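Local structure of uncharacterized lipoprotein GfcB (Escherichia coli K12, 2IN5) at residues 84-96 with 109-121. The protein is of unknown function but, as a group 4 capsule protein B homologue of the YjbF family, is probably a membrane-anchored lipoprotein linked to capsule polysaccharide. Sequence-based numbering, arbitrary orientation.
Sequences NNLLEVTNSGQDP and WTRDILWSEDNHF
W109 is clamped between two side chains, D95 from segment 84-96 and R111 from its own strand. D95 lays CB over the six-membered ring, 3.6 Å from its centroid in a CH-pi contact, with its carboxylate tilted 20° from the indole plane; R111 CD and the guanidinium cover the opposite face. At the ring edge W109 NE1 gives a 2.6 Å hydrogen bond to N91 O, while N91 ND2 reaches back to T110 O at 2.7 Å, locking the turn onto the strand. A leucine in place of W109 would probably leave N91 O without its indole donor and open a gap between D95 and R111. Beyond this packed end, strands 86-89 and 109-117 pair antiparallel, their register shifted by one at a classic beta bulge where L87 N and E88 N both donate to L114 O. The far end is looser and wetter: a water bridges N85 ND2 and S116 OG, while N85 OD1 accepts from L82 N, and L87 CD1 meets the exposed F121 ring at its edge, 3.5 Å from CD2. R75 of strand 75-80 forms a salt bridge with D95, and strand 120-140, whose S128 OG is hydrogen-bonded to R111 NH1, flanks strand 109-117 on the side away from 86-89.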
loop_
_atom_site.group_PDB
_atom_site.type_symbol
_atom_site.label_atom_id
_atom_site.label_comp_id
_atom_site.label_asym_id
_atom_site.label_seq_id
_atom_site.Cartn_x
_atom_site.Cartn_y
_atom_site.Cartn_z
ATOM N N ASN A 84 17.646 -8.404 7.029
ATOM C CA ASN A 84 17.775 -9.002 5.710
ATOM C C ASN A 84 16.388 -9.018 5.097
ATOM O O ASN A 84 15.414 -9.358 5.772
ATOM C CB ASN A 84 18.330 -10.419 5.816
ATOM C CG ASN A 84 19.715 -10.450 6.417
ATOM O OD1 ASN A 84 20.504 -9.529 6.216
ATOM N ND2 ASN A 84 20.028 -11.513 7.141
ATOM N N ASN A 85 16.302 -8.663 3.819
ATOM C CA ASN A 85 15.018 -8.578 3.137
ATOM C C ASN A 85 14.843 -9.439 1.898
ATOM O O ASN A 85 15.786 -9.679 1.153
ATOM C CB ASN A 85 14.753 -7.128 2.735
ATOM C CG ASN A 85 14.652 -6.198 3.921
ATOM O OD1 ASN A 85 13.750 -6.321 4.737
ATOM N ND2 ASN A 85 15.580 -5.252 4.017
ATOM N N LEU A 86 13.622 -9.910 1.681
ATOM C CA LEU A 86 13.333 -10.679 0.486
ATOM C C LEU A 86 12.986 -9.554 -0.484
ATOM O O LEU A 86 12.117 -8.729 -0.196
ATOM C CB LEU A 86 12.139 -11.613 0.725
ATOM C CG LEU A 86 11.522 -12.320 -0.489
ATOM C CD1 LEU A 86 12.522 -13.225 -1.187
ATOM C CD2 LEU A 86 10.325 -13.113 -0.007
ATOM N N LEU A 87 13.664 -9.499 -1.621
ATOM C CA LEU A 87 13.419 -8.410 -2.552
ATOM C C LEU A 87 12.462 -8.726 -3.680
ATOM O O LEU A 87 11.756 -7.847 -4.171
ATOM C CB LEU A 87 14.745 -7.903 -3.137
ATOM C CG LEU A 87 15.748 -7.320 -2.137
ATOM C CD1 LEU A 87 16.972 -6.801 -2.880
ATOM C CD2 LEU A 87 15.088 -6.191 -1.342
ATOM N N GLU A 88 12.436 -9.974 -4.110
ATOM C CA GLU A 88 11.543 -10.314 -5.189
ATOM C C GLU A 88 11.349 -11.795 -5.294
ATOM O O GLU A 88 12.197 -12.578 -4.879
ATOM C CB GLU A 88 12.071 -9.802 -6.540
ATOM C CG GLU A 88 11.038 -9.964 -7.658
ATOM C CD GLU A 88 11.559 -9.763 -9.098
ATOM O OE1 GLU A 88 10.701 -9.551 -9.985
ATOM O OE2 GLU A 88 12.783 -9.833 -9.360
ATOM N N VAL A 89 10.194 -12.163 -5.830
ATOM C CA VAL A 89 9.863 -13.548 -6.087
ATOM C C VAL A 89 9.191 -13.463 -7.449
ATOM O O VAL A 89 8.298 -12.648 -7.653
ATOM C CB VAL A 89 8.871 -14.133 -5.062
ATOM C CG1 VAL A 89 8.598 -15.597 -5.411
ATOM C CG2 VAL A 89 9.434 -14.028 -3.654
ATOM N N THR A 90 9.646 -14.271 -8.393
ATOM C CA THR A 90 9.049 -14.243 -9.721
ATOM C C THR A 90 8.003 -15.337 -9.865
ATOM O O THR A 90 7.859 -16.197 -8.987
ATOM C CB THR A 90 10.102 -14.463 -10.841
ATOM O OG1 THR A 90 10.609 -15.798 -10.754
ATOM C CG2 THR A 90 11.251 -13.474 -10.709
ATOM N N ASN A 91 7.276 -15.289 -10.980
ATOM C CA ASN A 91 6.266 -16.292 -11.312
ATOM C C ASN A 91 5.430 -16.650 -10.078
ATOM O O ASN A 91 5.119 -17.820 -9.832
ATOM C CB ASN A 91 6.988 -17.524 -11.874
ATOM C CG ASN A 91 6.047 -18.539 -12.507
ATOM O OD1 ASN A 91 5.127 -18.184 -13.256
ATOM N ND2 ASN A 91 6.296 -19.813 -12.236
ATOM N N SER A 92 5.068 -15.627 -9.310
ATOM C CA SER A 92 4.289 -15.824 -8.089
ATOM C C SER A 92 2.821 -16.109 -8.394
ATOM O O SER A 92 2.069 -16.563 -7.528
ATOM C CB SER A 92 4.410 -14.598 -7.181
ATOM O OG SER A 92 3.883 -13.449 -7.806
ATOM N N GLY A 93 2.423 -15.849 -9.636
ATOM C CA GLY A 93 1.053 -16.087 -10.035
ATOM C C GLY A 93 0.797 -17.569 -10.238
ATOM O O GLY A 93 -0.351 -17.991 -10.367
ATOM N N GLN A 94 1.866 -18.360 -10.262
ATOM C CA GLN A 94 1.765 -19.805 -10.466
ATOM C C GLN A 94 1.950 -20.571 -9.156
ATOM O O GLN A 94 2.123 -21.790 -9.152
ATOM C CB GLN A 94 2.829 -20.258 -11.472
ATOM C CG GLN A 94 2.310 -21.143 -12.604
ATOM C CD GLN A 94 1.056 -20.580 -13.255
ATOM O OE1 GLN A 94 0.966 -19.376 -13.528
ATOM N NE2 GLN A 94 0.079 -21.450 -13.511
ATOM N N ASP A 95 1.937 -19.859 -8.037
ATOM C CA ASP A 95 2.098 -20.519 -6.752
ATOM C C ASP A 95 0.803 -21.245 -6.400
ATOM O O ASP A 95 -0.271 -20.655 -6.409
ATOM C CB ASP A 95 2.467 -19.493 -5.680
ATOM C CG ASP A 95 2.482 -20.081 -4.279
ATOM O OD1 ASP A 95 2.771 -21.290 -4.119
ATOM O OD2 ASP A 95 2.217 -19.310 -3.334
ATOM N N PRO A 96 0.896 -22.548 -6.099
ATOM C CA PRO A 96 -0.283 -23.353 -5.746
ATOM C C PRO A 96 -1.120 -22.802 -4.591
ATOM O O PRO A 96 -2.322 -23.039 -4.525
ATOM C CB PRO A 96 0.304 -24.739 -5.460
ATOM C CG PRO A 96 1.741 -24.481 -5.166
ATOM C CD PRO A 96 2.122 -23.361 -6.081
ATOM N N TRP A 109 6.131 -25.976 -8.663
ATOM C CA TRP A 109 6.238 -24.545 -8.918
ATOM C C TRP A 109 7.692 -24.163 -9.055
ATOM O O TRP A 109 8.543 -24.610 -8.290
ATOM C CB TRP A 109 5.594 -23.746 -7.785
ATOM C CG TRP A 109 5.717 -22.254 -7.938
ATOM C CD1 TRP A 109 5.636 -21.541 -9.095
ATOM C CD2 TRP A 109 5.876 -21.297 -6.888
ATOM N NE1 TRP A 109 5.727 -20.196 -8.831
ATOM C CE2 TRP A 109 5.873 -20.018 -7.481
ATOM C CE3 TRP A 109 6.013 -21.396 -5.499
ATOM C CZ2 TRP A 109 6.001 -18.842 -6.734
ATOM C CZ3 TRP A 109 6.141 -20.226 -4.755
ATOM C CH2 TRP A 109 6.132 -18.965 -5.378
ATOM N N THR A 110 7.973 -23.340 -10.052
ATOM C CA THR A 110 9.328 -22.897 -10.307
ATOM C C THR A 110 9.365 -21.378 -10.339
ATOM O O THR A 110 8.531 -20.733 -10.972
ATOM C CB THR A 110 9.857 -23.487 -11.643
ATOM O OG1 THR A 110 10.170 -24.873 -11.455
ATOM C CG2 THR A 110 11.109 -22.754 -12.110
ATOM N N ARG A 111 10.324 -20.806 -9.624
ATOM C CA ARG A 111 10.458 -19.360 -9.581
ATOM C C ARG A 111 11.851 -18.983 -9.116
ATOM O O ARG A 111 12.631 -19.836 -8.681
ATOM C CB ARG A 111 9.413 -18.757 -8.631
ATOM C CG ARG A 111 9.641 -19.031 -7.147
ATOM C CD ARG A 111 9.574 -20.510 -6.832
ATOM N NE ARG A 111 9.414 -20.740 -5.404
ATOM C CZ ARG A 111 9.199 -21.932 -4.857
ATOM N NH1 ARG A 111 9.117 -23.017 -5.617
ATOM N NH2 ARG A 111 9.062 -22.039 -3.545
ATOM N N ASP A 112 12.178 -17.705 -9.232
ATOM C CA ASP A 112 13.476 -17.236 -8.779
ATOM C C ASP A 112 13.209 -16.252 -7.638
ATOM O O ASP A 112 12.148 -15.635 -7.586
ATOM C CB ASP A 112 14.237 -16.530 -9.918
ATOM C CG ASP A 112 14.540 -17.451 -11.098
ATOM O OD1 ASP A 112 15.175 -18.515 -10.905
ATOM O OD2 ASP A 112 14.149 -17.097 -12.232
ATOM N N ILE A 113 14.149 -16.131 -6.708
ATOM C CA ILE A 113 13.986 -15.181 -5.612
ATOM C C ILE A 113 15.230 -14.314 -5.547
ATOM O O ILE A 113 16.309 -14.716 -5.988
ATOM C CB ILE A 113 13.781 -15.880 -4.211
ATOM C CG1 ILE A 113 14.953 -16.801 -3.889
ATOM C CG2 ILE A 113 12.488 -16.703 -4.200
ATOM C CD1 ILE A 113 14.867 -17.381 -2.513
ATOM N N LEU A 114 15.060 -13.116 -4.997
ATOM C CA LEU A 114 16.146 -12.162 -4.841
ATOM C C LEU A 114 16.086 -11.654 -3.417
ATOM O O LEU A 114 15.079 -11.085 -3.016
ATOM C CB LEU A 114 15.957 -10.985 -5.798
ATOM C CG LEU A 114 16.993 -9.852 -5.745
ATOM C CD1 LEU A 114 18.380 -10.371 -6.072
ATOM C CD2 LEU A 114 16.578 -8.773 -6.709
ATOM N N TRP A 115 17.145 -11.846 -2.646
ATOM C CA TRP A 115 17.119 -11.366 -1.272
ATOM C C TRP A 115 18.472 -10.777 -0.850
ATOM O O TRP A 115 19.508 -11.113 -1.422
ATOM C CB TRP A 115 16.701 -12.515 -0.352
ATOM C CG TRP A 115 17.781 -13.489 -0.009
ATOM C CD1 TRP A 115 18.516 -13.513 1.139
ATOM C CD2 TRP A 115 18.254 -14.581 -0.811
ATOM N NE1 TRP A 115 19.419 -14.551 1.106
ATOM C CE2 TRP A 115 19.279 -15.225 -0.078
ATOM C CE3 TRP A 115 17.910 -15.080 -2.076
ATOM C CZ2 TRP A 115 19.961 -16.334 -0.561
ATOM C CZ3 TRP A 115 18.588 -16.184 -2.562
ATOM C CH2 TRP A 115 19.606 -16.802 -1.804
ATOM N N SER A 116 18.465 -9.885 0.132
ATOM C CA SER A 116 19.715 -9.301 0.592
ATOM C C SER A 116 20.194 -10.007 1.854
ATOM O O SER A 116 19.401 -10.379 2.712
ATOM C CB SER A 116 19.553 -7.805 0.857
ATOM O OG SER A 116 18.694 -7.541 1.942
ATOM N N GLU A 117 21.502 -10.197 1.952
ATOM C CA GLU A 117 22.104 -10.859 3.097
ATOM C C GLU A 117 23.368 -10.078 3.470
ATOM O O GLU A 117 24.379 -10.144 2.770
ATOM C CB GLU A 117 22.437 -12.305 2.721
ATOM C CG GLU A 117 22.737 -13.226 3.891
ATOM C CD GLU A 117 22.517 -14.686 3.537
ATOM O OE1 GLU A 117 22.787 -15.562 4.390
ATOM O OE2 GLU A 117 22.064 -14.957 2.404
ATOM N N ASP A 118 23.291 -9.338 4.575
ATOM C CA ASP A 118 24.402 -8.507 5.043
ATOM C C ASP A 118 24.650 -7.428 3.995
ATOM O O ASP A 118 25.791 -7.130 3.642
ATOM C CB ASP A 118 25.667 -9.348 5.252
ATOM C CG ASP A 118 25.532 -10.335 6.405
ATOM O OD1 ASP A 118 26.413 -11.206 6.553
ATOM O OD2 ASP A 118 24.548 -10.239 7.167
ATOM N N ASN A 119 23.555 -6.854 3.506
ATOM C CA ASN A 119 23.576 -5.815 2.482
ATOM C C ASN A 119 24.187 -6.267 1.162
ATOM O O ASN A 119 24.564 -5.446 0.328
ATOM C CB ASN A 119 24.298 -4.574 2.992
ATOM C CG ASN A 119 23.625 -3.984 4.195
ATOM O OD1 ASN A 119 23.994 -4.281 5.331
ATOM N ND2 ASN A 119 22.609 -3.162 3.959
ATOM N N HIS A 120 24.285 -7.578 0.979
ATOM C CA HIS A 120 24.810 -8.146 -0.255
ATOM C C HIS A 120 23.641 -8.855 -0.936
ATOM O O HIS A 120 22.882 -9.576 -0.287
ATOM C CB HIS A 120 25.918 -9.161 0.041
ATOM C CG HIS A 120 27.151 -8.561 0.644
ATOM N ND1 HIS A 120 28.156 -9.330 1.189
ATOM C CD2 HIS A 120 27.536 -7.272 0.796
ATOM C CE1 HIS A 120 29.107 -8.540 1.656
ATOM N NE2 HIS A 120 28.755 -7.286 1.431
ATOM N N PHE A 121 23.505 -8.668 -2.241
ATOM C CA PHE A 121 22.415 -9.289 -2.971
ATOM C C PHE A 121 22.670 -10.718 -3.444
ATOM O O PHE A 121 23.702 -11.018 -4.045
ATOM C CB PHE A 121 22.024 -8.399 -4.148
ATOM C CG PHE A 121 21.730 -6.985 -3.748
ATOM C CD1 PHE A 121 22.742 -6.027 -3.725
ATOM C CD2 PHE A 121 20.451 -6.621 -3.338
ATOM C CE1 PHE A 121 22.485 -4.725 -3.297
ATOM C CE2 PHE A 121 20.180 -5.327 -2.907
ATOM C CZ PHE A 121 21.200 -4.372 -2.886
HETATM O O HOH W 1 20.765 -7.315 4.389
HETATM O O HOH W 2 17.662 -4.856 1.718
#